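Side-chain contacts in glycosylation Associate Protein 1 (PDB 6OYC), which probably works with its Gap partners in glycosylation and accessory Sec export of streptococcal surface proteins, on a GT-B-like scaffold: residues R49-N54 with L217-K222; L211-Y216 with N239-G244; N58-L63 with V76-Q81. All coordinates share one frame; numbering follows the deposited sequence.

In the fold
All three contacts belong to the first of the two parallel sheets of this GT-B-like chain and to the helices around it. Interactions 1 and 2 share helix 208-223, their centres about 9 Å apart: Leu-53 CD1 lies 3.9 Å from Phe-241 CE1. The centre of interaction 3 is about 13 Å from that of interaction 1 and about 18 Å from that of interaction 2. Its helix 76-80 reaches both: Val-52 O is 3.0 Å from Val-76 N, a probable hydrogen bond, and a salt bridge of 3.0 Å joins Lys-215 NZ to Asp-79 OD2. A glycerol, probably from the crystallisation liquor, sits about 3 Å from the side chain of Arg-49.

Interaction 1: residues R49-N54 with L217-K222; sequences RLVVLN and LTYLHK
Arg-49 and Val-51, alternate residues on one side of a strand, both meet the end of the Tyr-219 side chain, which reaches across from helix 208-223. The polar half of the contact is a side-on grip by the arginine. Its NE donates to Tyr-219 OH over 3.0 Å, and its NH2 donates to that same Tyr-219 OH over 3.3 Å; the NE bond has an angle of 149° at the hydrogen and the NH2 bond is the more bent of the two, as expected when two N-H groups converge on one oxygen. The hydroxyl lies at the edge of the guanidinium, tilted a little from its plane, while the tyrosine ring stands almost square to that plane, at 85°. Tyr-219 OH is also hydrogen-bonded to His-3 ND1, so three nitrogens surround this buried oxygen and fix where the ring ends. The nearby guanidinium probably polarises it.

The apolar half belongs to Val-51, which puts CG1 over one face of the ring, while CG2 makes the closest touch, 3.5 Å from Tyr-219 CE2. Tyr-219 has CG anti to the backbone N (chi1 177°), which carries the ring off the helix and across to the strand. Tyr-74 is a further ring neighbour of Tyr-219.

In the Rossmann-like sheet, strand 48-52 runs between strands 2-5 and 73-75, parallel to both. Val-51 faces helix 208-223, whereas Leu-50 points away from it, to pack on helices 33-43 and 59-65; the strand thus has helices on both sides.

Interaction 2: residues L211-Y216 with N239-G244; sequences LIREKY and NAFIVG
Arg-213 and Phe-241 bring their CA atoms to 6.6 Å, and those of Tyr-216, about a turn further along its helix, and Ile-242, the next residue after Phe-241, are at 8.1 Å, so the short helix 239-242 comes in close against helix 208-223. Phe-241 is the residue most covered by the contact. Its CG sits between the backbone N and the carbonyl carbon (chi1 62°), a choice that swings the ring out towards the longer helix. The aliphatic part of Arg-213 crosses over one face of this ring: CG stands 3.8 Å from the Phe-241 centroid, 19° off the normal, in a CH-pi contact, and Arg-213 CD continues past the rim, 3.6 Å from Phe-241 CD2. The guanidinium lies farther on, with Glu-209 as a long, weak ionic partner.

The edge of the same phenyl ring meets Tyr-216, whose CD2 is 4.1 Å from Phe-241 CD1. Tyr-216 in turn offers a face to Ile-242. The isoleucine CG1 sits above it, 4.2 Å from the Tyr-216 centroid, in a second CH-pi contact, and its other branch reaches the ring's end, with CG2 3.7 Å from Tyr-216 OH. Beyond the contact, Tyr-216 and Ile-242 also pack on strand 229-233, through Ile-230 and Val-232 respectively, so the pair also joins the two helices to the sheet.

No hydrogen bond crosses here. Dispersion and the burial of aliphatic and aromatic carbon hold the helices together, at a probable cost: the hydroxyl of Tyr-216 is buried with no polar partner in the model.

Interaction 3: residues N58-L63 with V76-Q81; sequences NLRYYL and VFDDIQ
Arg-60 and Asp-78 link two helices next to strand 73-75 of the Rossmann-like sheet in the chain: helix 59-65, the connection of a beta-alpha-beta crossover from strand 48-52, and helix 76-80, which follows strand 73-75 directly. From CB, the arginine sets off with CG beside the backbone N, then bends at chi2 (125°) and again at chi3 (-51°). CG leads out from the helix; from there CD and NE run towards its N-terminal end, bringing the guanidinium round to the aspartate, although the CB itself does not head that way.

The nitrogens do the bonding. NE is taken by a salt bridge to Asp-150 OD1, the strongest polar partner of this side chain; Asp-150 also holds the backbone N of Tyr-61 with its other oxygen, which ties it to the start of the same helix. NH1 hydrogen-bonds Tyr-73 OH and faces Asp-78 OD2 at 3.7 Å, a long salt bridge in which the oxygen approaches obliquely. The guanidinium and carboxylate planes are 28° apart, and the two side chains run alongside each other in opposing senses. Asp-78 OD2 has its stronger partner in Arg-151, so the carboxylate lies between two arginines and is probably kept charged by them.

NH2, the last atom on the way, completes the link through solvent. Water 1 lies at the edge of the guanidinium, in its plane, and accepts from Arg-60 NH2 over 2.9 Å; it then donates to Asp-78 OD1 over 2.7 Å, so the other carboxylate oxygen is reached by a short water bridge.

Interaction 1: residues R49-N54 with L217-K222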
loop_
_atom_site.group_PDB
_atom_site.type_symbol
_atom_site.label_atom_id
_atom_site.label_comp_id
_atom_site.label_asym_id
_atom_site.label_seq_id
_atom_site.Cartn_x
_atom_site.Cartn_y
_atom_site.Cartn_z
ATOM N N ARG A 49 -7.134 17.576 -5.867
ATOM C CA ARG A 49 -6.011 17.199 -6.702
ATOM C C ARG A 49 -4.921 16.612 -5.820
ATOM O O ARG A 49 -4.751 17.012 -4.665
ATOM C CB ARG A 49 -5.477 18.397 -7.498
ATOM C CG ARG A 49 -4.220 18.107 -8.280
ATOM C CD ARG A 49 -4.137 18.966 -9.523
ATOM N NE ARG A 49 -3.884 20.341 -9.178
ATOM C CZ ARG A 49 -4.621 21.371 -9.565
ATOM N NH1 ARG A 49 -5.680 21.199 -10.349
ATOM N NH2 ARG A 49 -4.280 22.586 -9.155
ATOM N N LEU A 50 -4.189 15.653 -6.377
ATOM C CA LEU A 50 -3.065 15.029 -5.698
ATOM C C LEU A 50 -1.773 15.750 -6.071
ATOM O O LEU A 50 -1.580 16.133 -7.225
ATOM C CB LEU A 50 -2.996 13.554 -6.087
ATOM C CG LEU A 50 -2.125 12.586 -5.295
ATOM C CD1 LEU A 50 -2.764 12.196 -3.981
ATOM C CD2 LEU A 50 -1.881 11.351 -6.171
ATOM N N VAL A 51 -0.902 15.954 -5.088
ATOM C CA VAL A 51 0.357 16.671 -5.286
ATOM C C VAL A 51 1.463 15.716 -4.856
ATOM O O VAL A 51 1.703 15.535 -3.653
ATOM C CB VAL A 51 0.420 17.990 -4.498
ATOM C CG1 VAL A 51 1.747 18.682 -4.726
ATOM C CG2 VAL A 51 -0.763 18.927 -4.848
ATOM N N VAL A 52 2.154 15.127 -5.831
ATOM C CA VAL A 52 3.075 14.014 -5.599
ATOM C C VAL A 52 4.494 14.550 -5.652
ATOM O O VAL A 52 4.928 15.073 -6.684
ATOM C CB VAL A 52 2.872 12.893 -6.633
ATOM C CG1 VAL A 52 3.906 11.775 -6.433
ATOM C CG2 VAL A 52 1.456 12.344 -6.525
ATOM N N LEU A 53 5.231 14.392 -4.556
ATOM C CA LEU A 53 6.533 15.039 -4.456
ATOM C C LEU A 53 7.684 14.144 -4.877
ATOM O O LEU A 53 8.717 14.659 -5.306
ATOM C CB LEU A 53 6.777 15.530 -3.030
ATOM C CG LEU A 53 5.842 16.616 -2.503
ATOM C CD1 LEU A 53 6.302 17.083 -1.111
ATOM C CD2 LEU A 53 5.760 17.792 -3.446
ATOM N N ASN A 54 7.546 12.823 -4.765
ATOM C CA ASN A 54 8.641 11.916 -5.075
ATOM C C ASN A 54 8.506 11.372 -6.488
ATOM O O ASN A 54 7.475 11.508 -7.145
ATOM C CB ASN A 54 8.701 10.759 -4.073
ATOM C CG ASN A 54 7.426 9.930 -4.056
ATOM O OD1 ASN A 54 6.325 10.463 -3.932
ATOM N ND2 ASN A 54 7.574 8.624 -4.183
ATOM N N LEU A 217 7.196 24.907 -3.766
ATOM C CA LEU A 217 6.829 26.283 -3.462
ATOM C C LEU A 217 6.287 26.989 -4.700
ATOM O O LEU A 217 5.349 27.784 -4.598
ATOM C CB LEU A 217 8.017 27.023 -2.852
ATOM C CG LEU A 217 8.462 26.361 -1.542
ATOM C CD1 LEU A 217 9.669 27.066 -0.945
ATOM C CD2 LEU A 217 7.328 26.252 -0.518
ATOM N N THR A 218 6.806 26.657 -5.883
ATOM C CA THR A 218 6.197 27.176 -7.101
ATOM C C THR A 218 4.755 26.700 -7.246
ATOM O O THR A 218 3.871 27.495 -7.596
ATOM C CB THR A 218 7.014 26.766 -8.323
ATOM O OG1 THR A 218 8.309 27.376 -8.267
ATOM C CG2 THR A 218 6.301 27.192 -9.595
ATOM N N TYR A 219 4.492 25.410 -6.986
ATOM C CA TYR A 219 3.119 24.914 -7.067
ATOM C C TYR A 219 2.228 25.678 -6.098
ATOM O O TYR A 219 1.107 26.074 -6.435
ATOM C CB TYR A 219 3.059 23.407 -6.759
ATOM C CG TYR A 219 1.631 22.855 -6.763
ATOM C CD1 TYR A 219 1.056 22.369 -7.937
ATOM C CD2 TYR A 219 0.853 22.842 -5.605
ATOM C CE1 TYR A 219 -0.254 21.881 -7.956
ATOM C CE2 TYR A 219 -0.470 22.360 -5.618
ATOM C CZ TYR A 219 -1.007 21.880 -6.795
ATOM O OH TYR A 219 -2.298 21.394 -6.829
ATOM N N LEU A 220 2.714 25.853 -4.873
ATOM C CA LEU A 220 1.972 26.562 -3.843
ATOM C C LEU A 220 1.620 27.959 -4.310
ATOM O O LEU A 220 0.458 28.381 -4.233
ATOM C CB LEU A 220 2.807 26.622 -2.573
ATOM C CG LEU A 220 2.204 27.343 -1.384
ATOM C CD1 LEU A 220 0.909 26.670 -0.965
ATOM C CD2 LEU A 220 3.211 27.325 -0.256
ATOM N N HIS A 221 2.621 28.673 -4.839
ATOM C CA HIS A 221 2.418 30.023 -5.346
ATOM C C HIS A 221 1.397 30.054 -6.479
ATOM O O HIS A 221 0.465 30.864 -6.465
ATOM C CB HIS A 221 3.752 30.607 -5.808
ATOM C CG HIS A 221 3.649 32.016 -6.306
ATOM N ND1 HIS A 221 3.206 33.055 -5.512
ATOM C CD2 HIS A 221 3.922 32.557 -7.517
ATOM C CE1 HIS A 221 3.219 34.175 -6.212
ATOM N NE2 HIS A 221 3.650 33.901 -7.431
ATOM N N LYS A 222 1.540 29.168 -7.466
ATOM C CA LYS A 222 0.708 29.294 -8.662
ATOM C C LYS A 222 -0.648 28.619 -8.534
ATOM O O LYS A 222 -1.605 29.062 -9.173
ATOM C CB LYS A 222 1.418 28.706 -9.882
ATOM C CG LYS A 222 2.702 29.394 -10.288
ATOM C CD LYS A 222 3.183 28.837 -11.629
ATOM C CE LYS A 222 2.507 29.522 -12.812
ATOM N NZ LYS A 222 2.961 28.967 -14.125
#

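Interaction 2: residues L211-Y216 with N239-G244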
loop_
_atom_site.group_PDB
_atom_site.type_symbol
_atom_site.label_atom_id
_atom_site.label_comp_id
_atom_site.label_asym_id
_atom_site.label_seq_id
_atom_site.Cartn_x
_atom_site.Cartn_y
_atom_site.Cartn_z
ATOM N N LEU A 211 15.732 20.685 -4.698
ATOM C CA LEU A 211 14.974 20.935 -5.914
ATOM C C LEU A 211 13.481 20.676 -5.709
ATOM O O LEU A 211 12.640 21.408 -6.244
ATOM C CB LEU A 211 15.530 20.083 -7.057
ATOM C CG LEU A 211 14.774 20.179 -8.389
ATOM C CD1 LEU A 211 14.729 21.622 -8.875
ATOM C CD2 LEU A 211 15.411 19.247 -9.448
ATOM N N ILE A 212 13.122 19.650 -4.931
ATOM C CA ILE A 212 11.707 19.360 -4.721
ATOM C C ILE A 212 11.037 20.483 -3.930
ATOM O O ILE A 212 9.884 20.850 -4.207
ATOM C CB ILE A 212 11.540 17.984 -4.044
ATOM C CG1 ILE A 212 11.980 16.892 -5.018
ATOM C CG2 ILE A 212 10.096 17.755 -3.653
ATOM C CD1 ILE A 212 12.311 15.596 -4.387
ATOM N N ARG A 213 11.740 21.050 -2.938
ATOM C CA ARG A 213 11.177 22.197 -2.225
ATOM C C ARG A 213 10.874 23.320 -3.199
ATOM O O ARG A 213 9.808 23.947 -3.130
ATOM C CB ARG A 213 12.126 22.696 -1.116
ATOM C CG ARG A 213 12.464 21.649 -0.047
ATOM C CD ARG A 213 13.048 22.224 1.269
ATOM N NE ARG A 213 14.330 22.928 1.137
ATOM C CZ ARG A 213 15.531 22.340 1.090
ATOM N NH1 ARG A 213 15.630 21.020 1.138
ATOM N NH2 ARG A 213 16.644 23.076 0.980
ATOM N N GLU A 214 11.789 23.556 -4.142
ATOM C CA GLU A 214 11.619 24.654 -5.097
ATOM C C GLU A 214 10.396 24.422 -5.971
ATOM O O GLU A 214 9.552 25.313 -6.134
ATOM C CB GLU A 214 12.878 24.809 -5.958
ATOM C CG GLU A 214 12.688 25.769 -7.121
ATOM C CD GLU A 214 13.920 25.915 -7.998
ATOM O OE1 GLU A 214 15.065 25.855 -7.491
ATOM O OE2 GLU A 214 13.734 26.088 -9.218
ATOM N N LYS A 215 10.264 23.209 -6.520
ATOM C CA LYS A 215 9.082 22.895 -7.315
ATOM C C LYS A 215 7.808 23.000 -6.481
ATOM O O LYS A 215 6.800 23.536 -6.950
ATOM C CB LYS A 215 9.214 21.505 -7.937
ATOM C CG LYS A 215 10.360 21.389 -8.915
ATOM C CD LYS A 215 10.262 22.467 -9.992
ATOM C CE LYS A 215 9.100 22.218 -10.935
ATOM N NZ LYS A 215 8.777 23.421 -11.779
ATOM N N TYR A 216 7.833 22.529 -5.229
ATOM C CA TYR A 216 6.618 22.617 -4.417
ATOM C C TYR A 216 6.228 24.071 -4.150
ATOM O O TYR A 216 5.050 24.446 -4.261
ATOM C CB TYR A 216 6.768 21.882 -3.089
ATOM C CG TYR A 216 5.554 22.130 -2.234
ATOM C CD1 TYR A 216 4.321 21.602 -2.593
ATOM C CD2 TYR A 216 5.618 22.936 -1.103
ATOM C CE1 TYR A 216 3.187 21.830 -1.837
ATOM C CE2 TYR A 216 4.487 23.174 -0.331
ATOM C CZ TYR A 216 3.268 22.621 -0.709
ATOM O OH TYR A 216 2.121 22.842 0.032
ATOM N N ASN A 239 7.148 17.819 6.278
ATOM C CA ASN A 239 6.362 18.762 7.064
ATOM C C ASN A 239 6.991 20.149 7.079
ATOM O O ASN A 239 6.278 21.156 7.028
ATOM C CB ASN A 239 6.218 18.255 8.494
ATOM C CG ASN A 239 5.182 17.180 8.627
ATOM O OD1 ASN A 239 4.406 16.921 7.703
ATOM N ND2 ASN A 239 5.164 16.528 9.788
ATOM N N ALA A 240 8.324 20.222 7.138
ATOM C CA ALA A 240 8.975 21.501 7.389
ATOM C C ALA A 240 8.782 22.464 6.223
ATOM O O ALA A 240 8.503 23.652 6.437
ATOM C CB ALA A 240 10.463 21.303 7.690
ATOM N N PHE A 241 8.892 21.988 4.986
ATOM C CA PHE A 241 8.683 22.923 3.886
ATOM C C PHE A 241 7.245 22.958 3.377
ATOM O O PHE A 241 6.915 23.840 2.586
ATOM C CB PHE A 241 9.659 22.654 2.720
ATOM C CG PHE A 241 9.523 21.291 2.082
ATOM C CD1 PHE A 241 8.618 21.074 1.054
ATOM C CD2 PHE A 241 10.338 20.253 2.476
ATOM C CE1 PHE A 241 8.516 19.840 0.439
ATOM C CE2 PHE A 241 10.240 19.008 1.871
ATOM C CZ PHE A 241 9.323 18.802 0.848
ATOM N N ILE A 242 6.372 22.062 3.814
ATOM C CA ILE A 242 4.959 22.140 3.447
ATOM C C ILE A 242 4.158 22.887 4.499
ATOM O O ILE A 242 3.367 23.771 4.177
ATOM C CB ILE A 242 4.370 20.731 3.208
ATOM C CG1 ILE A 242 4.983 20.074 1.977
ATOM C CG2 ILE A 242 2.859 20.815 3.020
ATOM C CD1 ILE A 242 4.484 18.653 1.815
ATOM N N VAL A 243 4.341 22.527 5.765
ATOM C CA VAL A 243 3.565 23.123 6.844
ATOM C C VAL A 243 4.211 24.414 7.332
ATOM O O VAL A 243 3.518 25.383 7.640
ATOM C CB VAL A 243 3.383 22.100 7.984
ATOM C CG1 VAL A 243 2.545 22.680 9.098
ATOM C CG2 VAL A 243 2.729 20.836 7.459
ATOM N N GLY A 244 5.545 24.466 7.392
ATOM C CA GLY A 244 6.201 25.696 7.809
ATOM C C GLY A 244 5.880 26.869 6.900
ATOM O O GLY A 244 5.789 28.012 7.352
#

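Interaction 3: residues N58-L63 with V76-Q81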
loop_
_atom_site.group_PDB
_atom_site.type_symbol
_atom_site.label_atom_id
_atom_site.label_comp_id
_atom_site.label_asym_id
_atom_site.label_seq_id
_atom_site.Cartn_x
_atom_site.Cartn_y
_atom_site.Cartn_z
ATOM N N ASN A 58 5.549 4.816 -12.013
ATOM C CA ASN A 58 4.411 3.910 -12.101
ATOM C C ASN A 58 3.150 4.515 -11.500
ATOM O O ASN A 58 2.263 3.783 -11.050
ATOM C CB ASN A 58 4.726 2.583 -11.414
ATOM C CG ASN A 58 4.160 1.429 -12.159
ATOM O OD1 ASN A 58 4.325 1.332 -13.378
ATOM N ND2 ASN A 58 3.440 0.548 -11.449
ATOM N N LEU A 59 3.054 5.849 -11.498
ATOM C CA LEU A 59 2.005 6.524 -10.739
ATOM C C LEU A 59 0.620 6.215 -11.296
ATOM O O LEU A 59 -0.344 6.068 -10.532
ATOM C CB LEU A 59 2.264 8.029 -10.732
ATOM C CG LEU A 59 1.233 8.918 -10.035
ATOM C CD1 LEU A 59 1.006 8.471 -8.604
ATOM C CD2 LEU A 59 1.691 10.386 -10.070
ATOM N N ARG A 60 0.492 6.105 -12.621
ATOM C CA ARG A 60 -0.848 5.968 -13.181
ATOM C C ARG A 60 -1.437 4.589 -12.866
ATOM O O ARG A 60 -2.615 4.485 -12.507
ATOM C CB ARG A 60 -0.821 6.267 -14.684
ATOM C CG ARG A 60 -0.819 7.800 -15.013
ATOM C CD ARG A 60 0.351 8.224 -15.911
ATOM N NE ARG A 60 1.633 7.753 -15.401
ATOM C CZ ARG A 60 2.413 8.439 -14.570
ATOM N NH1 ARG A 60 2.062 9.665 -14.167
ATOM N NH2 ARG A 60 3.552 7.897 -14.145
ATOM N N TYR A 61 -0.624 3.523 -12.942
ATOM C CA TYR A 61 -1.106 2.230 -12.471
ATOM C C TYR A 61 -1.383 2.274 -10.985
ATOM O O TYR A 61 -2.379 1.710 -10.520
ATOM C CB TYR A 61 -0.117 1.105 -12.786
ATOM C CG TYR A 61 -0.253 0.627 -14.207
ATOM C CD1 TYR A 61 -1.489 0.196 -14.703
ATOM C CD2 TYR A 61 0.834 0.640 -15.075
ATOM C CE1 TYR A 61 -1.624 -0.222 -16.018
ATOM C CE2 TYR A 61 0.707 0.226 -16.382
ATOM C CZ TYR A 61 -0.527 -0.192 -16.847
ATOM O OH TYR A 61 -0.645 -0.600 -18.140
ATOM N N TYR A 62 -0.521 2.944 -10.225
ATOM C CA TYR A 62 -0.750 3.023 -8.789
ATOM C C TYR A 62 -2.117 3.625 -8.496
ATOM O O TYR A 62 -2.910 3.048 -7.738
ATOM C CB TYR A 62 0.370 3.824 -8.122
ATOM C CG TYR A 62 0.364 3.764 -6.600
ATOM C CD1 TYR A 62 -0.373 4.690 -5.854
ATOM C CD2 TYR A 62 1.114 2.806 -5.907
ATOM C CE1 TYR A 62 -0.374 4.662 -4.456
ATOM C CE2 TYR A 62 1.115 2.762 -4.508
ATOM C CZ TYR A 62 0.371 3.696 -3.787
ATOM O OH TYR A 62 0.363 3.674 -2.402
ATOM N N LEU A 63 -2.434 4.758 -9.134
ATOM C CA LEU A 63 -3.714 5.421 -8.888
ATOM C C LEU A 63 -4.867 4.584 -9.399
ATOM O O LEU A 63 -5.940 4.544 -8.778
ATOM C CB LEU A 63 -3.749 6.799 -9.544
ATOM C CG LEU A 63 -2.789 7.847 -8.958
ATOM C CD1 LEU A 63 -2.911 9.150 -9.710
ATOM C CD2 LEU A 63 -3.041 8.051 -7.469
ATOM N N VAL A 76 5.710 16.519 -9.250
ATOM C CA VAL A 76 6.924 17.325 -9.311
ATOM C C VAL A 76 7.877 16.780 -10.379
ATOM O O VAL A 76 8.412 17.528 -11.208
ATOM C CB VAL A 76 7.587 17.376 -7.921
ATOM C CG1 VAL A 76 9.015 17.810 -8.026
ATOM C CG2 VAL A 76 6.812 18.267 -6.975
ATOM N N PHE A 77 8.093 15.468 -10.385
ATOM C CA PHE A 77 9.083 14.907 -11.305
ATOM C C PHE A 77 8.597 14.930 -12.746
ATOM O O PHE A 77 9.402 15.126 -13.656
ATOM C CB PHE A 77 9.471 13.485 -10.885
ATOM C CG PHE A 77 10.554 13.460 -9.841
ATOM C CD1 PHE A 77 10.257 13.778 -8.515
ATOM C CD2 PHE A 77 11.868 13.167 -10.190
ATOM C CE1 PHE A 77 11.236 13.762 -7.547
ATOM C CE2 PHE A 77 12.859 13.152 -9.225
ATOM C CZ PHE A 77 12.545 13.461 -7.899
ATOM N N ASP A 78 7.294 14.721 -12.975
ATOM C CA ASP A 78 6.718 14.923 -14.305
ATOM C C ASP A 78 7.024 16.331 -14.825
ATOM O O ASP A 78 7.413 16.516 -15.985
ATOM C CB ASP A 78 5.203 14.690 -14.258
ATOM C CG ASP A 78 4.814 13.207 -14.367
ATOM O OD1 ASP A 78 5.632 12.302 -14.087
ATOM O OD2 ASP A 78 3.657 12.951 -14.729
ATOM N N ASP A 79 6.839 17.334 -13.970
ATOM C CA ASP A 79 7.159 18.723 -14.302
ATOM C C ASP A 79 8.640 18.882 -14.644
ATOM O O ASP A 79 9.001 19.370 -15.718
ATOM C CB ASP A 79 6.772 19.589 -13.101
ATOM C CG ASP A 79 6.894 21.083 -13.361
ATOM O OD1 ASP A 79 7.483 21.501 -14.374
ATOM O OD2 ASP A 79 6.392 21.844 -12.510
ATOM N N ILE A 80 9.513 18.478 -13.724
ATOM C CA ILE A 80 10.950 18.510 -13.977
ATOM C C ILE A 80 11.278 17.868 -15.318
ATOM O O ILE A 80 11.964 18.460 -16.159
ATOM C CB ILE A 80 11.698 17.811 -12.835
ATOM C CG1 ILE A 80 11.453 18.560 -11.531
ATOM C CG2 ILE A 80 13.186 17.674 -13.158
ATOM C CD1 ILE A 80 12.090 17.887 -10.346
ATOM N N GLN A 81 10.796 16.646 -15.536
ATOM C CA GLN A 81 11.246 15.856 -16.674
ATOM C C GLN A 81 10.583 16.247 -17.990
ATOM O O GLN A 81 10.878 15.606 -19.001
ATOM C CB GLN A 81 11.010 14.367 -16.405
ATOM C CG GLN A 81 11.914 13.778 -15.326
ATOM C CD GLN A 81 11.603 12.327 -15.073
ATOM O OE1 GLN A 81 10.932 11.991 -14.085
ATOM N NE2 GLN A 81 12.058 11.446 -15.984
HETATM O O HOH W 1 4.652 10.178 -12.726
#